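Local coordinates for vacuolar-sorting protein BRO1 (Saccharomyces cerevisiae, PDB 1ZB1) that helps sort cargo proteins into the intralumenal vesicles of multivesicular bodies and recruits the deubiquitinase DOA4 to endosomes, at residues E189-E192 / L193-K197. Sequence-based numbering, arbitrary orientation.
Sequences EAQE and LFVLK
Glu192 and Leu196, one helical turn apart, run side by side in the same direction, with CG of Glu192 4.2 Å from CD1 of Leu196. The glutamate chain is extended, its CG anti to the backbone N (chi1 169°), and this carries the carboxylate away from the leucine, back toward the helix start, to helix 242-269, where OE1 forms a salt bridge with Lys251 and OE2 a hydrogen bond with Tyr255. Glu192 is buried, and Lys251 probably offsets its charge; the two partners should limit rotation of the carboxylate. CD1 of Leu196 folds back against the preceding turn and lies 3.2 Å from O of Glu192, the same oxygen that accepts the nearly straight bond from N of Leu196 (3.1 Å, 172° at the hydrogen).

The side chains of Val195 and Gln191 approach less closely. CG2 of Val195 sits beside the backbone N and rests 3.6 Å from O of Gln191, which accepts a bond from N of Val195, while the amide of Gln191 passes at 4.5 Å, NE2 to CG2. That amide is gripped at both ends, OE1 by N of Ala343 and NE2 by O of Leu214. On another side of the helix, Leu193 sets its CB 3.6 Å from O of Glu189 and packs on Ser148, Ile149 and Leu152 of helix 146-165.

Successive i to i+4 backbone bonds, from Leu193 N to Glu189 O (2.9 Å) through Leu196 N to Glu192 O, identify regular alpha-helix, here the C-terminal part of helix 176-198, packed among neighbouring helices within the elongated, largely helical Bro1 domain.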
loop_
_atom_site.group_PDB
_atom_site.type_symbol
_atom_site.label_atom_id
_atom_site.label_comp_id
_atom_site.label_asym_id
_atom_site.label_seq_id
_atom_site.Cartn_x
_atom_site.Cartn_y
_atom_site.Cartn_z
ATOM N N GLU A 189 1.273 -5.774 -3.685
ATOM C CA GLU A 189 2.586 -6.102 -3.129
ATOM C C GLU A 189 2.488 -7.103 -1.981
ATOM O O GLU A 189 3.343 -7.982 -1.845
ATOM C CB GLU A 189 3.317 -4.839 -2.660
ATOM C CG GLU A 189 3.670 -3.873 -3.791
ATOM C CD GLU A 189 4.514 -2.700 -3.329
ATOM O OE1 GLU A 189 4.398 -2.310 -2.148
ATOM O OE2 GLU A 189 5.286 -2.156 -4.150
ATOM N N ALA A 190 1.454 -6.972 -1.154
ATOM C CA ALA A 190 1.273 -7.902 -0.043
ATOM C C ALA A 190 1.081 -9.323 -0.598
ATOM O O ALA A 190 1.717 -10.271 -0.132
ATOM C CB ALA A 190 0.066 -7.490 0.802
ATOM N N GLN A 191 0.206 -9.456 -1.592
ATOM C CA GLN A 191 -0.070 -10.748 -2.234
ATOM C C GLN A 191 1.221 -11.286 -2.858
ATOM O O GLN A 191 1.554 -12.462 -2.713
ATOM C CB GLN A 191 -1.140 -10.577 -3.323
ATOM C CG GLN A 191 -1.485 -11.846 -4.134
ATOM C CD GLN A 191 -2.209 -12.905 -3.311
ATOM O OE1 GLN A 191 -2.846 -12.593 -2.308
ATOM N NE2 GLN A 191 -2.127 -14.164 -3.746
ATOM N N GLU A 192 1.946 -10.412 -3.548
ATOM C CA GLU A 192 3.199 -10.798 -4.185
ATOM C C GLU A 192 4.193 -11.371 -3.169
ATOM O O GLU A 192 4.820 -12.406 -3.420
ATOM C CB GLU A 192 3.810 -9.593 -4.907
ATOM C CG GLU A 192 5.231 -9.807 -5.393
ATOM C CD GLU A 192 5.758 -8.628 -6.193
ATOM O OE1 GLU A 192 5.385 -7.474 -5.890
ATOM O OE2 GLU A 192 6.564 -8.857 -7.116
ATOM N N LEU A 193 4.339 -10.711 -2.025
ATOM C CA LEU A 193 5.260 -11.192 -0.993
ATOM C C LEU A 193 4.801 -12.542 -0.434
ATOM O O LEU A 193 5.622 -13.367 -0.022
ATOM C CB LEU A 193 5.375 -10.162 0.136
ATOM C CG LEU A 193 6.666 -9.330 0.224
ATOM C CD1 LEU A 193 7.185 -8.983 -1.158
ATOM C CD2 LEU A 193 6.407 -8.075 1.040
ATOM N N PHE A 194 3.491 -12.773 -0.433
ATOM C CA PHE A 194 2.948 -14.035 0.070
ATOM C C PHE A 194 3.393 -15.172 -0.853
ATOM O O PHE A 194 3.786 -16.250 -0.391
ATOM C CB PHE A 194 1.420 -13.977 0.128
ATOM C CG PHE A 194 0.796 -15.166 0.807
ATOM C CD1 PHE A 194 0.883 -15.321 2.188
ATOM C CD2 PHE A 194 0.142 -16.144 0.067
ATOM C CE1 PHE A 194 0.326 -16.435 2.823
ATOM C CE2 PHE A 194 -0.419 -17.263 0.691
ATOM C CZ PHE A 194 -0.325 -17.406 2.072
ATOM N N VAL A 195 3.327 -14.927 -2.159
ATOM C CA VAL A 195 3.752 -15.919 -3.144
ATOM C C VAL A 195 5.239 -16.221 -2.951
ATOM O O VAL A 195 5.641 -17.384 -2.864
ATOM C CB VAL A 195 3.539 -15.409 -4.587
ATOM C CG1 VAL A 195 4.206 -16.355 -5.577
ATOM C CG2 VAL A 195 2.052 -15.304 -4.887
ATOM N N LEU A 196 6.052 -15.170 -2.886
ATOM C CA LEU A 196 7.489 -15.328 -2.701
ATOM C C LEU A 196 7.802 -16.129 -1.443
ATOM O O LEU A 196 8.769 -16.895 -1.406
ATOM C CB LEU A 196 8.176 -13.960 -2.627
ATOM C CG LEU A 196 8.616 -13.324 -3.950
ATOM C CD1 LEU A 196 7.464 -13.290 -4.922
ATOM C CD2 LEU A 196 9.137 -11.914 -3.694
ATOM N N LYS A 197 6.983 -15.951 -0.412
ATOM C CA LYS A 197 7.180 -16.669 0.840
ATOM C C LYS A 197 7.021 -18.179 0.661
ATOM O O LYS A 197 7.888 -18.949 1.069
ATOM C CB LYS A 197 6.193 -16.177 1.899
ATOM C CG LYS A 197 6.264 -16.948 3.208
ATOM C CD LYS A 197 5.243 -16.443 4.214
ATOM C CE LYS A 197 5.239 -17.305 5.467
ATOM N NZ LYS A 197 6.598 -17.409 6.070
#